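Beta-galactosidase (Geobacillus stearothermophilus, PDB 4OIF) probably hydrolyses terminal non-reducing beta-D-galactose residues in beta-D-galactosides, as a zinc-containing, trimeric intracellular member of glycoside hydrolase family 42. Local coordinates at residues N121-S126 / N166-A171; L319-T324 / S356-Q361; R548-K553 / E599-R604; C638-I643 / V681-R686. All blocks are in the same frame, centred on the assembly; numbering follows the deposited sequence.

Contact 1: residues N121-S126 / N166-A171; sequences NHCFTS and NLCQEA. With ZN (zinc ion), chain D.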
# COMPACT_ATOMS: atom_id res chain seq x y z
N ASN A 121 10.78 1.70 23.11
CA ASN A 121 10.43 0.37 22.61
C ASN A 121 11.02 -0.78 23.44
O ASN A 121 11.52 -1.77 22.91
CB ASN A 121 10.85 0.26 21.15
CG ASN A 121 12.30 0.64 20.93
OD1 ASN A 121 13.06 0.82 21.90
ND2 ASN A 121 12.71 0.75 19.67
N HIS A 122 10.94 -0.63 24.75
CA HIS A 122 11.33 -1.67 25.68
C HIS A 122 10.20 -2.66 25.94
O HIS A 122 9.02 -2.31 25.85
CB HIS A 122 11.74 -1.05 27.00
CG HIS A 122 10.63 -0.29 27.66
ND1 HIS A 122 10.23 0.97 27.25
CD2 HIS A 122 9.81 -0.63 28.69
CE1 HIS A 122 9.23 1.38 28.02
NE2 HIS A 122 8.96 0.42 28.89
N CYS A 123 10.55 -3.89 26.27
CA CYS A 123 9.60 -4.86 26.80
C CYS A 123 9.06 -4.34 28.14
O CYS A 123 9.83 -4.07 29.06
CB CYS A 123 10.28 -6.24 26.97
SG CYS A 123 9.42 -7.43 28.05
N PHE A 124 7.74 -4.19 28.27
CA PHE A 124 7.23 -3.60 29.49
C PHE A 124 7.11 -4.63 30.65
O PHE A 124 6.74 -4.27 31.78
CB PHE A 124 5.85 -2.93 29.28
CG PHE A 124 4.85 -3.75 28.48
CD1 PHE A 124 4.65 -5.07 28.77
CD2 PHE A 124 3.99 -3.12 27.57
CE1 PHE A 124 3.71 -5.81 28.10
CE2 PHE A 124 3.03 -3.84 26.87
CZ PHE A 124 2.88 -5.22 27.16
N THR A 125 7.45 -5.90 30.39
CA THR A 125 7.36 -6.93 31.44
C THR A 125 8.73 -7.22 32.07
O THR A 125 8.81 -7.48 33.27
CB THR A 125 6.75 -8.26 30.90
OG1 THR A 125 5.36 -8.07 30.59
CG2 THR A 125 6.84 -9.37 31.95
N SER A 126 9.78 -7.18 31.27
CA SER A 126 11.15 -7.50 31.71
C SER A 126 11.51 -7.01 33.13
O SER A 126 11.40 -5.81 33.43
CB SER A 126 12.16 -6.93 30.72
OG SER A 126 13.44 -6.80 31.31
N ASN A 166 7.55 -14.07 25.53
CA ASN A 166 6.94 -15.07 26.40
C ASN A 166 6.74 -14.56 27.83
O ASN A 166 5.80 -15.00 28.52
CB ASN A 166 7.78 -16.36 26.39
CG ASN A 166 7.72 -17.08 25.04
OD1 ASN A 166 6.72 -17.00 24.31
ND2 ASN A 166 8.78 -17.81 24.71
N LEU A 167 7.55 -13.58 28.24
CA LEU A 167 7.37 -12.93 29.53
C LEU A 167 6.03 -12.22 29.56
O LEU A 167 5.23 -12.36 30.51
CB LEU A 167 8.51 -11.94 29.76
CG LEU A 167 9.90 -12.56 29.86
CD1 LEU A 167 10.89 -11.55 30.41
CD2 LEU A 167 9.86 -13.80 30.74
N CYS A 168 5.78 -11.46 28.50
CA CYS A 168 4.53 -10.74 28.33
C CYS A 168 3.33 -11.68 28.13
O CYS A 168 2.23 -11.35 28.56
CB CYS A 168 4.66 -9.78 27.14
SG CYS A 168 5.77 -8.34 27.47
N GLN A 169 3.54 -12.83 27.50
CA GLN A 169 2.46 -13.80 27.32
C GLN A 169 2.04 -14.32 28.68
O GLN A 169 0.84 -14.44 28.99
CB GLN A 169 2.90 -14.97 26.43
CG GLN A 169 3.32 -14.58 25.02
CD GLN A 169 2.18 -14.06 24.19
OE1 GLN A 169 1.02 -14.41 24.41
NE2 GLN A 169 2.49 -13.20 23.22
N GLU A 170 3.04 -14.63 29.51
CA GLU A 170 2.73 -15.13 30.84
C GLU A 170 2.04 -14.05 31.67
O GLU A 170 1.05 -14.34 32.35
CB GLU A 170 3.99 -15.65 31.53
CG GLU A 170 4.12 -17.17 31.44
CD GLU A 170 2.84 -17.90 31.89
OE1 GLU A 170 2.21 -17.46 32.88
OE2 GLU A 170 2.46 -18.91 31.25
N ALA A 171 2.54 -12.82 31.59
CA ALA A 171 1.92 -11.72 32.32
C ALA A 171 0.47 -11.45 31.89
O ALA A 171 -0.39 -11.12 32.71
CB ALA A 171 2.77 -10.45 32.18
ZN ZN D . 7.80 -8.55 26.59
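The loop 121-126 has no regular secondary structure, whereas 166-171 forms the opening turns of a helix, with A171 N bonded to L167 O. The backbones come closest at T125 and C168, whose CA atoms are 5.7 Å apart, and the two segments are bridged by a zinc ion rather than a backbone bond. From the loop C123 SG, anti to its backbone N (chi1 163°), binds zinc at 2.5 Å; from the helix C168 SG, anti to its carbonyl carbon (chi1 -70°), does so at 2.2 Å, and C163 and C165 complete a four-cysteine site. The C123 sulfur is held from its own loop as well: S126 N donates to C123 SG at 3.2 Å and T125 N does so weakly, which would probably draw off part of the thiolate charge and fix the turn of the loop around the metal. F124 and T125 enclose the second sulfur. F124 CE1 comes within 3.3 Å of C168 SG, the sulfur standing oblique to the ring in a sulfur-aromatic contact. T125 presents both branches to the helix: OG1 lies 3.2 Å from C168 SG while hydrogen-bonding Q231, and CG2 crosses L167 obliquely, meeting its CB at 3.8 Å. Helix 218-246 backs the site, with Q231 and T232 against F124, and F227 and Q231 against A171. At the other end S126 is the N-cap of helix 127-144, its hydroxyl also bonded to E103, so that the zinc ties the loop leading into that helix to the start of helix 166-179.

Contact 2: residues L319-T324 / S356-Q361; sequences LLMECT and SILYFQ
S356 and C323 both adopt the crowded rotamer (chi1 66° in each), with OG or SG between the backbone N and the carbonyl carbon. In S356 this directs OG to L320 O at 2.8 Å, above the carbonyl plane and with a C=O...O angle of 115°. The same S356 OG lies 3.5 Å from L319 CD2. An alanine in place of S356 removes the hydroxyl and its bond to L320 O, and would probably loosen the junction of the two strands beside L319. In C323 the rotamer sets SG at the edge of the Y359 ring, 3.8 Å from Y359 CD1, while C323 O accepts from F360 N at 3.0 Å. The peptide between F360 and Q361, just past that bond, is cis. Y359 OH bonds H17 and H342. L358 CB lies against two carbonyls, 3.2 Å from L320 O and 3.1 Å from M321 O, and its side chain runs alongside M321; L320 CD2 meets I357 CD1 obliquely at 4.1 Å. E322, the probable nucleophile, has OE1 bonded to Y286 and OE2 to a glycerol probably from the crystallisation liquor, with the probable proton donor E158 close by. The strands run nearly parallel, 8° apart with axes 4.7 Å from each other, as the seventh and eighth of a TIM barrel; a nucleophile at the C-terminal end of the seventh is characteristic of clan GH-A glycosidases.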
# COMPACT_ATOMS: atom_id res chain seq x y z
N LEU A 319 -0.46 20.81 31.46
CA LEU A 319 0.79 21.40 31.02
C LEU A 319 1.10 20.98 29.59
O LEU A 319 1.25 19.80 29.29
CB LEU A 319 1.93 21.02 31.98
CG LEU A 319 1.80 21.59 33.41
CD1 LEU A 319 2.73 20.89 34.40
CD2 LEU A 319 2.03 23.10 33.46
N LEU A 320 1.17 21.95 28.69
CA LEU A 320 1.70 21.68 27.37
C LEU A 320 3.17 21.35 27.55
O LEU A 320 3.95 22.22 27.95
CB LEU A 320 1.51 22.87 26.44
CG LEU A 320 2.04 22.64 25.02
CD1 LEU A 320 1.29 21.48 24.39
CD2 LEU A 320 1.91 23.90 24.18
N MET A 321 3.54 20.10 27.29
CA MET A 321 4.92 19.66 27.47
C MET A 321 5.73 19.87 26.19
O MET A 321 6.92 20.22 26.24
CB MET A 321 4.97 18.19 27.90
CG MET A 321 6.37 17.68 28.26
SD MET A 321 7.05 18.42 29.76
CE MET A 321 5.79 17.94 30.94
N GLU A 322 5.09 19.68 25.05
CA GLU A 322 5.76 19.88 23.78
C GLU A 322 4.86 20.55 22.75
O GLU A 322 3.65 20.30 22.69
CB GLU A 322 6.26 18.55 23.22
CG GLU A 322 7.29 17.82 24.07
CD GLU A 322 7.54 16.40 23.57
OE1 GLU A 322 6.95 16.05 22.53
OE2 GLU A 322 8.31 15.65 24.22
N CYS A 323 5.47 21.43 21.97
CA CYS A 323 4.95 21.88 20.68
C CYS A 323 6.17 22.41 19.92
O CYS A 323 7.25 22.54 20.51
CB CYS A 323 3.86 22.95 20.83
SG CYS A 323 4.38 24.54 21.51
N THR A 324 6.04 22.67 18.63
CA THR A 324 7.17 23.22 17.88
C THR A 324 6.95 24.71 17.67
O THR A 324 5.84 25.15 17.38
CB THR A 324 7.40 22.49 16.50
OG1 THR A 324 8.45 23.13 15.76
CG2 THR A 324 6.15 22.46 15.66
N SER A 356 1.50 26.14 30.93
CA SER A 356 2.84 26.16 30.35
C SER A 356 2.82 26.27 28.83
O SER A 356 1.85 25.88 28.19
CB SER A 356 3.62 24.91 30.75
OG SER A 356 3.04 23.75 30.17
N ILE A 357 3.89 26.84 28.29
CA ILE A 357 4.25 26.71 26.89
C ILE A 357 5.66 26.11 26.81
O ILE A 357 6.69 26.77 27.10
CB ILE A 357 4.17 28.06 26.14
CG1 ILE A 357 2.75 28.65 26.20
CG2 ILE A 357 4.60 27.88 24.70
CD1 ILE A 357 1.68 27.82 25.50
N LEU A 358 5.70 24.84 26.45
CA LEU A 358 6.95 24.11 26.38
C LEU A 358 7.13 23.50 24.98
O LEU A 358 6.18 23.01 24.36
CB LEU A 358 7.00 23.03 27.47
CG LEU A 358 6.89 23.56 28.90
CD1 LEU A 358 6.62 22.45 29.94
CD2 LEU A 358 8.15 24.35 29.28
N TYR A 359 8.37 23.55 24.51
CA TYR A 359 8.74 23.16 23.17
C TYR A 359 9.53 21.87 23.13
O TYR A 359 10.20 21.47 24.10
CB TYR A 359 9.59 24.25 22.51
CG TYR A 359 9.06 25.65 22.64
CD1 TYR A 359 7.81 26.00 22.14
CD2 TYR A 359 9.83 26.65 23.25
CE1 TYR A 359 7.33 27.29 22.27
CE2 TYR A 359 9.36 27.94 23.37
CZ TYR A 359 8.11 28.26 22.88
OH TYR A 359 7.64 29.55 23.00
N PHE A 360 9.44 21.21 21.99
CA PHE A 360 10.56 20.41 21.56
C PHE A 360 11.12 21.11 20.34
O PHE A 360 10.41 21.28 19.36
CB PHE A 360 10.17 18.97 21.22
CG PHE A 360 11.37 18.13 20.93
CD1 PHE A 360 12.02 17.45 21.95
CD2 PHE A 360 11.90 18.10 19.65
CE1 PHE A 360 13.15 16.71 21.68
CE2 PHE A 360 13.04 17.37 19.38
CZ PHE A 360 13.67 16.67 20.40
N GLN A 361 12.37 21.55 20.40
CA GLN A 361 13.23 21.47 21.58
C GLN A 361 13.91 22.83 21.75
O GLN A 361 13.56 23.79 21.06
CB GLN A 361 14.27 20.35 21.43
CG GLN A 361 15.16 20.47 20.21
CD GLN A 361 16.21 19.36 20.11
OE1 GLN A 361 16.77 18.93 21.11
NE2 GLN A 361 16.48 18.91 18.89

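Contact 3: residues R548-K553 / E599-R604; sequences RSYELK and EDQFHR
E599 OE1 has two partners on the strand: one hydrogen bond, from the backbone N of E551, and one long, weaker ion pair with R548. The first carries the weight, E551 N lying 2.7 Å from E599 OE1, almost straight at 169° and using the carboxylate's anti lone pair; R548 NH1 stays 3.6 Å from the same oxygen, tip to tip. The arrangement belongs to the alpha/beta trimerisation domain, where helix 600-613 packs beside strand 548-553 near one border of a mixed sheet. E599 stands just ahead of the helix, with CG in the crowded position (chi1 57°) and the rest of the chain extended, so that backbone and side chain both reach E551: E599 N donates to E551 O at 3.0 Å, nearly along the C=O axis. An alanine at E599 removes the acceptor of E551 N and the partner of R548, and would probably leave the helix start held to the strand by the E599 N bond with less support. Next to this polar pair Y550 and F602 make an edge-to-face stack, the F602 edge turned to the Y550 face with centroids 5.5 Å apart and planes at 81°. The opposite face of the tyrosine carries R548 CG, and its hydroxyl is bonded to D605 in the helix. F602 also meets Y545 edge-to-face in the adjoining strand. Q601 CG, anti to the backbone N, lies over one face of the R548 guanidinium, 4.1 Å from R548 NH2, and the bend at chi2 turns the amide away toward R604, where Q601 OE1 accepts from R604 NH1 at 2.9 Å.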
# COMPACT_ATOMS: atom_id res chain seq x y z
N ARG A 548 -36.36 22.69 7.46
CA ARG A 548 -35.27 22.68 6.49
C ARG A 548 -34.89 21.23 6.14
O ARG A 548 -35.15 20.31 6.92
CB ARG A 548 -34.08 23.46 7.06
CG ARG A 548 -32.89 23.69 6.13
CD ARG A 548 -31.71 24.25 6.93
NE ARG A 548 -30.49 24.52 6.15
CZ ARG A 548 -29.73 23.57 5.59
NH1 ARG A 548 -30.07 22.30 5.68
NH2 ARG A 548 -28.63 23.90 4.92
N SER A 549 -34.31 21.01 4.96
CA SER A 549 -33.67 19.73 4.67
C SER A 549 -32.19 19.81 4.99
O SER A 549 -31.54 20.82 4.70
CB SER A 549 -33.86 19.34 3.21
OG SER A 549 -35.11 18.73 3.03
N TYR A 550 -31.66 18.75 5.60
CA TYR A 550 -30.23 18.65 5.95
C TYR A 550 -29.63 17.40 5.32
O TYR A 550 -30.22 16.33 5.38
CB TYR A 550 -30.04 18.62 7.47
CG TYR A 550 -30.51 19.86 8.20
CD1 TYR A 550 -31.82 19.96 8.67
CD2 TYR A 550 -29.65 20.93 8.44
CE1 TYR A 550 -32.25 21.08 9.35
CE2 TYR A 550 -30.08 22.05 9.11
CZ TYR A 550 -31.37 22.13 9.56
OH TYR A 550 -31.79 23.25 10.23
N GLU A 551 -28.46 17.52 4.72
CA GLU A 551 -27.87 16.37 4.03
C GLU A 551 -27.37 15.26 4.97
O GLU A 551 -26.75 15.53 6.00
CB GLU A 551 -26.72 16.81 3.13
CG GLU A 551 -26.29 15.72 2.14
CD GLU A 551 -24.99 16.04 1.44
OE1 GLU A 551 -24.94 15.93 0.19
OE2 GLU A 551 -24.02 16.41 2.13
N LEU A 552 -27.65 14.01 4.60
CA LEU A 552 -27.16 12.87 5.35
C LEU A 552 -26.12 12.11 4.54
O LEU A 552 -26.28 11.91 3.33
CB LEU A 552 -28.30 11.92 5.73
CG LEU A 552 -27.96 10.65 6.52
CD1 LEU A 552 -29.14 10.27 7.40
CD2 LEU A 552 -27.55 9.47 5.64
N LYS A 553 -25.07 11.67 5.24
CA LYS A 553 -24.05 10.78 4.68
C LYS A 553 -23.68 9.66 5.65
O LYS A 553 -23.87 9.79 6.86
CB LYS A 553 -22.79 11.58 4.31
CG LYS A 553 -23.04 12.60 3.22
CD LYS A 553 -21.76 13.14 2.63
CE LYS A 553 -20.95 13.95 3.61
NZ LYS A 553 -19.69 14.43 2.96
N GLU A 599 -24.99 17.03 7.97
CA GLU A 599 -24.11 18.18 7.73
C GLU A 599 -23.99 19.13 8.93
O GLU A 599 -24.81 19.10 9.85
CB GLU A 599 -24.60 18.96 6.52
CG GLU A 599 -26.04 19.42 6.67
CD GLU A 599 -26.47 20.33 5.54
OE1 GLU A 599 -27.45 19.98 4.83
OE2 GLU A 599 -25.82 21.38 5.35
N ASP A 600 -22.96 19.97 8.91
CA ASP A 600 -22.65 20.91 9.99
C ASP A 600 -23.83 21.77 10.45
O ASP A 600 -24.05 21.99 11.65
CB ASP A 600 -21.52 21.83 9.55
CG ASP A 600 -20.17 21.15 9.54
OD1 ASP A 600 -19.97 20.19 10.32
OD2 ASP A 600 -19.30 21.60 8.78
N GLN A 601 -24.59 22.26 9.48
CA GLN A 601 -25.66 23.20 9.75
C GLN A 601 -26.69 22.56 10.66
O GLN A 601 -27.29 23.24 11.50
CB GLN A 601 -26.32 23.68 8.45
CG GLN A 601 -27.21 24.90 8.64
CD GLN A 601 -26.45 26.04 9.30
OE1 GLN A 601 -25.31 26.33 8.95
NE2 GLN A 601 -27.09 26.68 10.29
N PHE A 602 -26.89 21.25 10.52
CA PHE A 602 -27.84 20.56 11.39
C PHE A 602 -27.42 20.69 12.83
O PHE A 602 -28.24 21.06 13.67
CB PHE A 602 -27.99 19.07 11.07
CG PHE A 602 -28.84 18.35 12.09
CD1 PHE A 602 -30.22 18.42 12.05
CD2 PHE A 602 -28.26 17.63 13.12
CE1 PHE A 602 -31.00 17.78 12.99
CE2 PHE A 602 -29.04 16.99 14.07
CZ PHE A 602 -30.41 17.07 14.00
N HIS A 603 -26.16 20.38 13.12
CA HIS A 603 -25.69 20.46 14.50
C HIS A 603 -25.75 21.89 14.99
O HIS A 603 -26.11 22.14 16.15
CB HIS A 603 -24.28 19.89 14.61
CG HIS A 603 -24.19 18.46 14.18
ND1 HIS A 603 -23.41 18.05 13.12
CD2 HIS A 603 -24.83 17.35 14.62
CE1 HIS A 603 -23.56 16.75 12.95
NE2 HIS A 603 -24.42 16.30 13.85
N ARG A 604 -25.43 22.84 14.11
CA ARG A 604 -25.56 24.23 14.48
C ARG A 604 -26.98 24.54 14.95
O ARG A 604 -27.16 25.06 16.05
CB ARG A 604 -25.17 25.13 13.31
CG ARG A 604 -23.68 25.11 12.99
CD ARG A 604 -23.30 26.30 12.12
NE ARG A 604 -21.95 26.17 11.62
CZ ARG A 604 -21.64 25.77 10.39
NH1 ARG A 604 -22.61 25.47 9.52
NH2 ARG A 604 -20.37 25.67 10.03

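Contact 4: residues C638-I643 / V681-R686; sequences CDYVFI and VVEKRR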
# COMPACT_ATOMS: atom_id res chain seq x y z
N CYS A 638 -11.76 37.47 38.91
CA CYS A 638 -11.95 37.92 37.53
C CYS A 638 -11.93 36.85 36.44
O CYS A 638 -11.48 35.72 36.64
CB CYS A 638 -10.88 38.95 37.18
SG CYS A 638 -9.24 38.26 37.05
N ASP A 639 -12.43 37.24 35.28
CA ASP A 639 -12.37 36.40 34.10
C ASP A 639 -11.17 36.82 33.24
O ASP A 639 -10.86 38.00 33.10
CB ASP A 639 -13.68 36.51 33.30
CG ASP A 639 -14.84 35.78 33.98
OD1 ASP A 639 -14.62 34.75 34.65
OD2 ASP A 639 -15.99 36.26 33.84
N TYR A 640 -10.46 35.83 32.70
CA TYR A 640 -9.42 36.05 31.70
C TYR A 640 -9.90 35.50 30.38
O TYR A 640 -10.14 34.31 30.24
CB TYR A 640 -8.11 35.38 32.08
CG TYR A 640 -7.48 35.88 33.35
CD1 TYR A 640 -7.51 35.12 34.51
CD2 TYR A 640 -6.85 37.12 33.39
CE1 TYR A 640 -6.93 35.58 35.68
CE2 TYR A 640 -6.26 37.58 34.55
CZ TYR A 640 -6.30 36.81 35.69
OH TYR A 640 -5.72 37.26 36.85
N VAL A 641 -10.03 36.38 29.40
CA VAL A 641 -10.66 36.04 28.16
C VAL A 641 -9.69 36.19 27.00
O VAL A 641 -9.01 37.20 26.88
CB VAL A 641 -11.91 36.91 27.96
CG1 VAL A 641 -12.65 36.50 26.69
CG2 VAL A 641 -12.82 36.79 29.18
N PHE A 642 -9.61 35.17 26.17
CA PHE A 642 -8.74 35.17 25.00
C PHE A 642 -9.59 35.32 23.75
O PHE A 642 -10.47 34.50 23.48
CB PHE A 642 -7.94 33.87 24.92
CG PHE A 642 -6.90 33.70 25.99
CD1 PHE A 642 -7.28 33.45 27.31
CD2 PHE A 642 -5.56 33.77 25.68
CE1 PHE A 642 -6.31 33.29 28.31
CE2 PHE A 642 -4.58 33.61 26.67
CZ PHE A 642 -4.97 33.37 27.99
N ILE A 643 -9.31 36.37 22.98
CA ILE A 643 -9.96 36.59 21.70
C ILE A 643 -8.96 36.33 20.58
O ILE A 643 -8.04 37.11 20.35
CB ILE A 643 -10.53 38.01 21.60
CG1 ILE A 643 -11.32 38.35 22.87
CG2 ILE A 643 -11.39 38.14 20.36
CD1 ILE A 643 -11.83 39.81 22.95
N VAL A 681 -5.67 39.44 24.75
CA VAL A 681 -5.88 38.82 26.05
C VAL A 681 -6.41 39.87 27.00
O VAL A 681 -5.80 40.91 27.22
CB VAL A 681 -4.61 38.19 26.61
CG1 VAL A 681 -4.90 37.52 27.93
CG2 VAL A 681 -4.08 37.16 25.63
N VAL A 682 -7.57 39.57 27.56
CA VAL A 682 -8.38 40.59 28.18
C VAL A 682 -8.81 40.17 29.58
O VAL A 682 -8.93 38.99 29.87
CB VAL A 682 -9.56 40.91 27.24
CG1 VAL A 682 -10.91 40.64 27.89
CG2 VAL A 682 -9.45 42.33 26.74
N GLU A 683 -8.99 41.14 30.46
CA GLU A 683 -9.34 40.85 31.84
C GLU A 683 -10.64 41.54 32.20
O GLU A 683 -10.86 42.70 31.84
CB GLU A 683 -8.22 41.28 32.79
CG GLU A 683 -8.54 41.13 34.26
CD GLU A 683 -7.50 41.79 35.15
OE1 GLU A 683 -7.78 42.00 36.34
OE2 GLU A 683 -6.40 42.10 34.65
N LYS A 684 -11.51 40.83 32.89
CA LYS A 684 -12.80 41.39 33.28
C LYS A 684 -13.07 41.14 34.76
O LYS A 684 -13.22 40.00 35.18
CB LYS A 684 -13.92 40.81 32.43
CG LYS A 684 -15.27 41.40 32.77
CD LYS A 684 -16.22 41.34 31.61
CE LYS A 684 -17.59 41.83 32.02
NZ LYS A 684 -18.25 40.90 32.98
N ARG A 685 -13.12 42.22 35.54
CA ARG A 685 -13.30 42.09 36.98
C ARG A 685 -14.66 41.49 37.31
O ARG A 685 -15.66 41.81 36.68
CB ARG A 685 -13.16 43.45 37.67
CG ARG A 685 -13.13 43.37 39.19
CD ARG A 685 -11.91 42.60 39.64
NE ARG A 685 -10.68 43.20 39.12
CZ ARG A 685 -9.50 42.61 39.09
NH1 ARG A 685 -9.36 41.37 39.56
NH2 ARG A 685 -8.45 43.24 38.60
N ARG A 686 -14.68 40.60 38.30
CA ARG A 686 -15.91 39.93 38.68
C ARG A 686 -16.64 40.70 39.78
O ARG A 686 -17.79 41.07 39.61
CB ARG A 686 -15.63 38.50 39.15
CG ARG A 686 -16.87 37.72 39.53
CD ARG A 686 -16.55 36.32 40.06
NE ARG A 686 -15.45 35.68 39.33
CZ ARG A 686 -15.53 35.25 38.07
NH1 ARG A 686 -16.64 35.40 37.37
NH2 ARG A 686 -14.48 34.66 37.51
O HOH W 1 -18.53 35.61 34.52
O HOH W 2 -17.29 37.88 32.10
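C638, D639 and V682 bury the most surface where these two antiparallel strands meet. C638, in a non-hydrogen-bonded antiparallel pair with R685, sets its CB 3.3 Å from K684 O, while its SG lies over one face of the Y640 ring, offset toward the rim, with E683 CG alongside. R685 bends back beside C638, NH1 3.7 Å from C638 CB, and its NH2 forms a salt bridge with E683 OE1. D639 is the polar centre. Its backbone makes both bonds of a hydrogen-bonded pair with K684, D639 N to K684 O at 2.9 Å and K684 N to D639 O, also 2.9 Å. Its OD1 takes R686 NH2 at 2.9 Å from above the carboxylate plane, OD1 lying at the edge of the guanidinium, the two planes 74° apart; Q634 shares that oxygen, and R686 NH2 also bonds A635 O. OD2 instead receives two waters, one leading to K684 NZ, the other weakly to R686 NH1, which would probably favour the charged carboxylate. V682, on the same face as D639, repeats the backbone pairing with V641, V641 N meeting V682 O nearly straight at 176°, and packs its CG1 3.9 Å from V641 CB. On the other face V681 CG1 sits over the F642 ring in a CH-pi contact, against M347 of a barrel helix. This is the regular ladder of an antiparallel beta sheet in the C-terminal domain, strand 638-645 lying between 628-634 and 679-685.

Contact 2 is buried in the barrel core and carries the probable nucleophile, whereas contact 1, about 31 Å away between centres, belongs to the same barrel domain but is partly buried at its periphery. Contact 1 relies on metal-sulfur bonds, contact 2 on a single backbone bond, a serine hydroxyl and apolar packing. Contact 3, in the trimerisation domain, mixes ion pair, backbone bonds and ring stacking between a strand and a helix, and is partly buried. Contact 4 is a wholly beta arrangement, largely buried but more exposed toward its charged end. Contacts 2 and 4 do not touch, with nearest atoms about 9 Å apart, yet both pack against helix 341-351, which lies between them.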